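Local atomic coordinates of xylanase Y (Bacillus halodurans, PDB entry 1WU4), a protein that hydrolyses xylooligosaccharides of three or more sugar units with inversion of configuration, releasing xylose from their reducing end. Residues Glu30-Thr35 and Phe367-Leu372; Ile324-Met329 and Asn362-Phe367. The protein carries 1 engineered substitution. All blocks are in the same frame, centred on the assembly; numbering follows the deposited sequence.

Interaction 1 of 2, residues Glu30-Thr35 and Phe367-Leu372. With NI (nickel (II) ion), chain B.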
ATOM      1  N   GLU A  30      -7.601   4.627  21.836  1.00 10.54           N
ATOM      2  CA  GLU A  30      -7.340   3.323  22.429  1.00 10.34           C
ATOM      3  C   GLU A  30      -7.279   2.212  21.381  1.00 11.75           C
ATOM      4  O   GLU A  30      -6.397   1.354  21.421  1.00 11.43           O
ATOM      5  CB  GLU A  30      -8.427   3.011  23.461  1.00 10.88           C
ATOM      6  CG  GLU A  30      -8.361   1.623  24.067  1.00 11.88           C
ATOM      7  CD  GLU A  30      -9.440   1.400  25.109  1.00 11.94           C
ATOM      8  OE1 GLU A  30     -10.538   1.980  24.959  1.00 11.67           O
ATOM      9  OE2 GLU A  30      -9.194   0.638  26.065  1.00 14.23           O
ATOM     10  N   ARG A  31      -8.217   2.238  20.442  1.00 10.26           N
ATOM     11  CA  ARG A  31      -8.290   1.224  19.402  1.00 10.17           C
ATOM     12  C   ARG A  31      -7.087   1.268  18.460  1.00 11.06           C
ATOM     13  O   ARG A  31      -6.555   0.225  18.077  1.00 11.52           O
ATOM     14  CB  ARG A  31      -9.596   1.393  18.621  1.00  9.34           C
ATOM     15  CG  ARG A  31      -9.884   0.300  17.614  1.00 12.97           C
ATOM     16  CD  ARG A  31      -9.948  -1.087  18.248  1.00 12.69           C
ATOM     17  NE  ARG A  31     -10.341  -2.066  17.244  1.00 14.74           N
ATOM     18  CZ  ARG A  31     -11.590  -2.252  16.831  1.00 12.07           C
ATOM     19  NH1 ARG A  31     -12.583  -1.539  17.352  1.00 12.58           N
ATOM     20  NH2 ARG A  31     -11.841  -3.115  15.857  1.00 14.90           N
ATOM     21  N   VAL A  32      -6.662   2.470  18.087  1.00 10.39           N
ATOM     22  CA  VAL A  32      -5.511   2.614  17.203  1.00 10.39           C
ATOM     23  C   VAL A  32      -4.263   2.074  17.901  1.00 11.65           C
ATOM     24  O   VAL A  32      -3.502   1.298  17.320  1.00 11.23           O
ATOM     25  CB  VAL A  32      -5.277   4.090  16.815  1.00 10.93           C
ATOM     26  CG1 VAL A  32      -3.986   4.223  16.016  1.00 15.74           C
ATOM     27  CG2 VAL A  32      -6.451   4.603  15.990  1.00 12.96           C
ATOM     28  N   LYS A  33      -4.058   2.477  19.151  1.00 11.40           N
ATOM     29  CA  LYS A  33      -2.899   2.018  19.906  1.00 10.10           C
ATOM     30  C   LYS A  33      -2.924   0.504  20.085  1.00 11.87           C
ATOM     31  O   LYS A  33      -1.903  -0.164  19.914  1.00 12.16           O
ATOM     32  CB  LYS A  33      -2.846   2.701  21.277  1.00 11.33           C
ATOM     33  CG  LYS A  33      -1.662   2.266  22.135  1.00 15.11           C
ATOM     34  CD  LYS A  33      -1.571   3.087  23.413  1.00 22.88           C
ATOM     35  CE  LYS A  33      -0.422   2.618  24.296  1.00 25.19           C
ATOM     36  NZ  LYS A  33      -0.625   1.223  24.775  1.00 31.16           N
ATOM     37  N   ASP A  34      -4.089  -0.040  20.427  1.00 11.03           N
ATOM     38  CA  ASP A  34      -4.209  -1.480  20.623  1.00 11.21           C
ATOM     39  C   ASP A  34      -3.884  -2.247  19.344  1.00 10.94           C
ATOM     40  O   ASP A  34      -3.232  -3.291  19.390  1.00 11.59           O
ATOM     41  CB  ASP A  34      -5.614  -1.845  21.113  1.00 13.69           C
ATOM     42  CG  ASP A  34      -5.877  -1.381  22.536  1.00 20.02           C
ATOM     43  OD1 ASP A  34      -4.940  -0.866  23.184  1.00 24.63           O
ATOM     44  OD2 ASP A  34      -7.023  -1.534  23.011  1.00 25.47           O
ATOM     45  N   THR A  35      -4.334  -1.732  18.206  1.00 10.21           N
ATOM     46  CA  THR A  35      -4.061  -2.384  16.930  1.00 10.51           C
ATOM     47  C   THR A  35      -2.553  -2.414  16.694  1.00 11.68           C
ATOM     48  O   THR A  35      -1.991  -3.450  16.338  1.00 11.50           O
ATOM     49  CB  THR A  35      -4.751  -1.645  15.770  1.00 10.27           C
ATOM     50  OG1 THR A  35      -6.165  -1.605  16.008  1.00 12.77           O
ATOM     51  CG2 THR A  35      -4.492  -2.359  14.455  1.00 10.26           C
ATOM     52  N   PHE A 367      -3.421  -0.026   8.415  1.00  8.79           N
ATOM     53  CA  PHE A 367      -3.465   1.134   7.531  1.00  9.22           C
ATOM     54  C   PHE A 367      -4.842   1.798   7.606  1.00  9.03           C
ATOM     55  O   PHE A 367      -4.944   3.022   7.676  1.00  9.03           O
ATOM     56  CB  PHE A 367      -3.161   0.746   6.080  1.00  9.22           C
ATOM     57  CG  PHE A 367      -1.695   0.571   5.786  1.00 11.05           C
ATOM     58  CD1 PHE A 367      -0.751   1.470   6.277  1.00 11.05           C
ATOM     59  CD2 PHE A 367      -1.263  -0.474   4.977  1.00 13.35           C
ATOM     60  CE1 PHE A 367       0.603   1.332   5.965  1.00 11.46           C
ATOM     61  CE2 PHE A 367       0.086  -0.621   4.657  1.00 13.61           C
ATOM     62  CZ  PHE A 367       1.019   0.285   5.152  1.00 11.63           C
ATOM     63  N   ALA A 368      -5.894   0.986   7.606  1.00  8.57           N
ATOM     64  CA  ALA A 368      -7.254   1.513   7.683  1.00  7.70           C
ATOM     65  C   ALA A 368      -7.513   2.185   9.033  1.00  8.98           C
ATOM     66  O   ALA A 368      -8.206   3.202   9.103  1.00  8.74           O
ATOM     67  CB  ALA A 368      -8.256   0.397   7.447  1.00  8.78           C
ATOM     68  N   MET A 369      -6.954   1.624  10.101  1.00  8.51           N
ATOM     69  CA  MET A 369      -7.134   2.202  11.429  1.00  8.56           C
ATOM     70  C   MET A 369      -6.458   3.569  11.475  1.00  9.22           C
ATOM     71  O   MET A 369      -6.990   4.518  12.053  1.00 10.25           O
ATOM     72  CB  MET A 369      -6.528   1.292  12.500  1.00 11.34           C
ATOM     73  CG  MET A 369      -7.128   1.491  13.883  1.00 24.05           C
ATOM     74  SD  MET A 369      -8.893   1.067  13.935  1.00 14.00           S
ATOM     75  CE  MET A 369      -8.824  -0.612  14.500  1.00 26.32           C
ATOM     76  N   LEU A 370      -5.284   3.674  10.862  1.00  8.24           N
ATOM     77  CA  LEU A 370      -4.568   4.942  10.838  1.00  7.72           C
ATOM     78  C   LEU A 370      -5.309   5.964   9.976  1.00  8.55           C
ATOM     79  O   LEU A 370      -5.539   7.092  10.405  1.00 10.21           O
ATOM     80  CB  LEU A 370      -3.148   4.750  10.296  1.00 10.70           C
ATOM     81  CG  LEU A 370      -2.174   3.957  11.174  1.00 10.44           C
ATOM     82  CD1 LEU A 370      -0.878   3.725  10.416  1.00 12.55           C
ATOM     83  CD2 LEU A 370      -1.909   4.714  12.471  1.00 13.24           C
ATOM     84  N   ALA A 371      -5.693   5.567   8.767  1.00  8.92           N
ATOM     85  CA  ALA A 371      -6.380   6.483   7.862  1.00  8.03           C
ATOM     86  C   ALA A 371      -7.744   6.954   8.362  1.00  9.06           C
ATOM     87  O   ALA A 371      -8.059   8.145   8.300  1.00 10.14           O
ATOM     88  CB  ALA A 371      -6.522   5.843   6.480  1.00 10.25           C
ATOM     89  N   LEU A 372      -8.555   6.029   8.862  1.00  8.57           N
ATOM     90  CA  LEU A 372      -9.883   6.396   9.335  1.00  8.67           C
ATOM     91  C   LEU A 372      -9.885   7.230  10.611  1.00  9.35           C
ATOM     92  O   LEU A 372     -10.889   7.860  10.935  1.00 11.60           O
ATOM     93  CB  LEU A 372     -10.737   5.141   9.521  1.00  9.93           C
ATOM     94  CG  LEU A 372     -11.123   4.448   8.210  1.00  7.96           C
ATOM     95  CD1 LEU A 372     -11.669   3.063   8.500  1.00 10.98           C
ATOM     96  CD2 LEU A 372     -12.152   5.288   7.457  1.00  8.87           C
TER
HETATM   97 NI    NI B1400     -12.025   2.071  26.168  1.00 10.20          NI
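In the (alpha/alpha)6 barrel of this glycoside hydrolase family 8 enzyme, M369 of helix 358-372 packs on R31, V32 and T35 of helix 25-40. The two helix segments run nearly antiparallel, with 153° between their directions. M369 carries most of the contact. Its CG is anti to the backbone N (chi1 -157°), and the chain then bends at both later torsions. The bends bring the methyl CE back against the surface of helix 25-40. There CE lies 3.2 Å from T35 OG1. It also lies 3.4 Å from R31 CG, where the two side chains cross at about a right angle. Nearer the backbone, M369 and V32 run past each other in opposite senses, with M369 CG 3.8 Å from V32 CG2. V32 CG1 meets L370 CD2 at 4.1 Å.

Beyond the methyl, the R31 guanidinium forms a cation-pi contact with W348. Its NH2 is hydrogen-bonded to W348 O and Y365 OH. An alanine in place of R31 would probably leave a gap beside M369 CE and deprive W348 O of this charged partner. E30 OE1 binds the nickel ion at 1.9 Å, together with E27 OE2, away from the probable catalytic residues. R31 O accepts the backbone bond from T35 N. T35 OG1 donates to the same R31 O at 2.8 Å, tilted 31° from the carbonyl plane.

Interaction 2 of 2, residues Ile324-Met329 and Asn362-Phe367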
ATOM      1  N   ILE A 324     -12.626  -6.224   4.347  1.00  9.93           N
ATOM      2  CA  ILE A 324     -13.442  -5.352   5.190  1.00  9.81           C
ATOM      3  C   ILE A 324     -12.689  -4.054   5.486  1.00  9.29           C
ATOM      4  O   ILE A 324     -13.240  -2.959   5.360  1.00 10.48           O
ATOM      5  CB  ILE A 324     -13.797  -6.045   6.531  1.00  9.65           C
ATOM      6  CG1 ILE A 324     -14.783  -7.186   6.281  1.00 11.01           C
ATOM      7  CG2 ILE A 324     -14.365  -5.029   7.523  1.00 10.28           C
ATOM      8  CD1 ILE A 324     -15.086  -8.011   7.522  1.00 11.02           C
ATOM      9  N   ALA A 325     -11.425  -4.180   5.876  1.00  8.74           N
ATOM     10  CA  ALA A 325     -10.609  -3.016   6.195  1.00  8.41           C
ATOM     11  C   ALA A 325     -10.456  -2.062   5.016  1.00  9.02           C
ATOM     12  O   ALA A 325     -10.582  -0.848   5.176  1.00  9.02           O
ATOM     13  CB  ALA A 325      -9.233  -3.461   6.681  1.00  8.96           C
ATOM     14  N   THR A 326     -10.185  -2.605   3.832  1.00  8.37           N
ATOM     15  CA  THR A 326     -10.005  -1.747   2.668  1.00  7.92           C
ATOM     16  C   THR A 326     -11.300  -1.073   2.238  1.00  7.68           C
ATOM     17  O   THR A 326     -11.287   0.097   1.860  1.00  8.80           O
ATOM     18  CB  THR A 326      -9.397  -2.513   1.470  1.00  7.66           C
ATOM     19  OG1 THR A 326     -10.257  -3.595   1.094  1.00  8.63           O
ATOM     20  CG2 THR A 326      -8.015  -3.055   1.832  1.00  9.88           C
ATOM     21  N   ASN A 327     -12.417  -1.795   2.305  1.00  7.91           N
ATOM     22  CA  ASN A 327     -13.693  -1.197   1.925  1.00  7.62           C
ATOM     23  C   ASN A 327     -14.033  -0.058   2.882  1.00  9.68           C
ATOM     24  O   ASN A 327     -14.594   0.960   2.475  1.00 10.17           O
ATOM     25  CB  ASN A 327     -14.815  -2.238   1.934  1.00  9.12           C
ATOM     26  CG  ASN A 327     -14.785  -3.133   0.711  1.00  8.95           C
ATOM     27  OD1 ASN A 327     -14.107  -2.837  -0.278  1.00 10.24           O
ATOM     28  ND2 ASN A 327     -15.536  -4.228   0.762  1.00 10.53           N
ATOM     29  N   ALA A 328     -13.693  -0.231   4.156  1.00  8.62           N
ATOM     30  CA  ALA A 328     -13.955   0.804   5.150  1.00  8.57           C
ATOM     31  C   ALA A 328     -13.056   2.015   4.895  1.00  8.99           C
ATOM     32  O   ALA A 328     -13.509   3.156   4.960  1.00  9.48           O
ATOM     33  CB  ALA A 328     -13.722   0.256   6.554  1.00  9.60           C
ATOM     34  N   MET A 329     -11.781   1.766   4.608  1.00  8.65           N
ATOM     35  CA  MET A 329     -10.843   2.851   4.331  1.00  8.97           C
ATOM     36  C   MET A 329     -11.319   3.624   3.099  1.00  7.83           C
ATOM     37  O   MET A 329     -11.109   4.834   2.988  1.00  9.31           O
ATOM     38  CB  MET A 329      -9.433   2.288   4.105  1.00  9.59           C
ATOM     39  CG  MET A 329      -8.352   3.341   3.889  1.00  7.26           C
ATOM     40  SD  MET A 329      -6.735   2.646   4.262  1.00  8.67           S
ATOM     41  CE  MET A 329      -5.666   3.761   3.341  1.00 10.44           C
ATOM     42  N   ASN A 362      -3.931  -8.035   8.563  1.00  8.43           N
ATOM     43  CA  ASN A 362      -3.584  -7.085   9.601  1.00  9.04           C
ATOM     44  C   ASN A 362      -2.802  -5.869   9.132  1.00  7.92           C
ATOM     45  O   ASN A 362      -2.887  -4.814   9.757  1.00  9.14           O
ATOM     46  CB  ASN A 362      -2.880  -7.815  10.744  1.00 10.82           C
ATOM     47  CG  ASN A 362      -3.819  -8.757  11.470  1.00 11.33           C
ATOM     48  OD1 ASN A 362      -5.005  -8.829  11.145  1.00 11.16           O
ATOM     49  ND2 ASN A 362      -3.298  -9.484  12.454  1.00 15.69           N
ATOM     50  N   CYS A 363      -2.048  -5.999   8.042  1.00  9.97           N
ATOM     51  CA  CYS A 363      -1.336  -4.839   7.513  1.00  9.54           C
ATOM     52  C   CYS A 363      -2.404  -3.884   6.983  1.00  9.20           C
ATOM     53  O   CYS A 363      -2.381  -2.689   7.274  1.00  9.63           O
ATOM     54  CB  CYS A 363      -0.390  -5.227   6.374  1.00  7.84           C
ATOM     55  SG  CYS A 363       1.142  -6.017   6.904  1.00 12.24           S
ATOM     56  N   LEU A 364      -3.342  -4.425   6.210  1.00  8.45           N
ATOM     57  CA  LEU A 364      -4.428  -3.623   5.652  1.00  7.68           C
ATOM     58  C   LEU A 364      -5.267  -3.030   6.781  1.00  9.41           C
ATOM     59  O   LEU A 364      -5.733  -1.895   6.697  1.00  9.35           O
ATOM     60  CB  LEU A 364      -5.302  -4.491   4.734  1.00  9.81           C
ATOM     61  CG  LEU A 364      -4.862  -4.646   3.270  1.00 14.53           C
ATOM     62  CD1 LEU A 364      -3.369  -4.913   3.174  1.00 17.65           C
ATOM     63  CD2 LEU A 364      -5.656  -5.766   2.621  1.00 12.39           C
ATOM     64  N   TYR A 365      -5.434  -3.809   7.845  1.00  8.96           N
ATOM     65  CA  TYR A 365      -6.202  -3.406   9.014  1.00  8.57           C
ATOM     66  C   TYR A 365      -5.563  -2.181   9.683  1.00  9.35           C
ATOM     67  O   TYR A 365      -6.241  -1.187   9.945  1.00  9.51           O
ATOM     68  CB  TYR A 365      -6.258  -4.583   9.991  1.00  9.49           C
ATOM     69  CG  TYR A 365      -7.294  -4.487  11.088  1.00  7.82           C
ATOM     70  CD1 TYR A 365      -8.359  -5.387  11.141  1.00  9.20           C
ATOM     71  CD2 TYR A 365      -7.173  -3.548  12.112  1.00  9.45           C
ATOM     72  CE1 TYR A 365      -9.271  -5.364  12.188  1.00  9.64           C
ATOM     73  CE2 TYR A 365      -8.082  -3.515  13.166  1.00  8.97           C
ATOM     74  CZ  TYR A 365      -9.124  -4.428  13.197  1.00  9.56           C
ATOM     75  OH  TYR A 365      -9.998  -4.425  14.260  1.00 11.60           O
ATOM     76  N   LEU A 366      -4.260  -2.242   9.956  1.00  8.43           N
ATOM     77  CA  LEU A 366      -3.602  -1.110  10.600  1.00  8.90           C
ATOM     78  C   LEU A 366      -3.630   0.136   9.719  1.00  8.27           C
ATOM     79  O   LEU A 366      -3.838   1.239  10.220  1.00  8.83           O
ATOM     80  CB  LEU A 366      -2.157  -1.455  10.991  1.00  9.51           C
ATOM     81  CG  LEU A 366      -1.372  -0.321  11.670  1.00  7.25           C
ATOM     82  CD1 LEU A 366      -2.130   0.197  12.884  1.00 11.00           C
ATOM     83  CD2 LEU A 366       0.003  -0.821  12.085  1.00 11.34           C
ATOM     84  N   PHE A 367      -3.421  -0.026   8.415  1.00  8.79           N
ATOM     85  CA  PHE A 367      -3.465   1.134   7.531  1.00  9.22           C
ATOM     86  C   PHE A 367      -4.842   1.798   7.606  1.00  9.03           C
ATOM     87  O   PHE A 367      -4.944   3.022   7.676  1.00  9.03           O
ATOM     88  CB  PHE A 367      -3.161   0.746   6.080  1.00  9.22           C
ATOM     89  CG  PHE A 367      -1.695   0.571   5.786  1.00 11.05           C
ATOM     90  CD1 PHE A 367      -0.751   1.470   6.277  1.00 11.05           C
ATOM     91  CD2 PHE A 367      -1.263  -0.474   4.977  1.00 13.35           C
ATOM     92  CE1 PHE A 367       0.603   1.332   5.965  1.00 11.46           C
ATOM     93  CE2 PHE A 367       0.086  -0.621   4.657  1.00 13.61           C
ATOM     94  CZ  PHE A 367       1.019   0.285   5.152  1.00 11.63           C
TER
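A325, T326 and M329 of helix 320-329 pack on L364, Y365 and F367 of helix 358-372, inside the (alpha/alpha)6 barrel. The helix segments run in nearly the same direction, 24° apart, and their axes approach to 8.5 Å. The small A325 sits where the backbones come close. Its CB rests directly on the other helix, 3.8 Å from Y365 CA and just as near L364 O. The Y365 side chain starts away from this contact. Its OH is hydrogen-bonded to T350 O, and its ring meets F347 edge-to-face.

The side chain of L364 can be followed from its base. CB starts toward helix 320-329. CG, anti to the carbonyl carbon (chi1 -86°), lies 3.8 Å from T326 CG2. At the tip, CD2 meets the same methyl at 3.7 Å, the two side chains crossing obliquely. T326 OG1 is hydrogen-bonded to L323 O of its own helix, and its CG2 points to L364. The pairing of T326 with L364 is purely apolar. It lies near the catalytic centre: the L364 side chain is about 6 Å from that of E70, the probable proton donor. D263, the probable proton acceptor, is about 9 Å away, again between side chains.

At the other end of the contact, M329 reaches across with an extended chain, its CG anti to the backbone N (chi1 -176°). A269 and L273 of helix 265-278 also touch this side chain. The F367 ring leads away from M329 and meets Y74 edge-to-face. M329 SD lies against the F367 backbone, 3.9 Å from its carbonyl O and 4.4 Å from its CB.

In the fold
Interactions 1 and 2 lie on the same side of the chain's centre, with their own centres 9 Å apart. Both use helix 358-372, and F367 belongs to both. The order along the chain is 30-35, 324-329, 362-367, 367-372. Interaction 2 joins helices close in sequence, with helix 340-348 between them. Interaction 1 spans more than 330 residues and brings an early helix against the last one, consistent with a ring of helices whose early and late members meet. Helix 358-372 therefore has a nearly antiparallel partner on one side and a nearly parallel one on another. The two contacts also meet directly: A368 CB packs on A325 O at 3.5 Å.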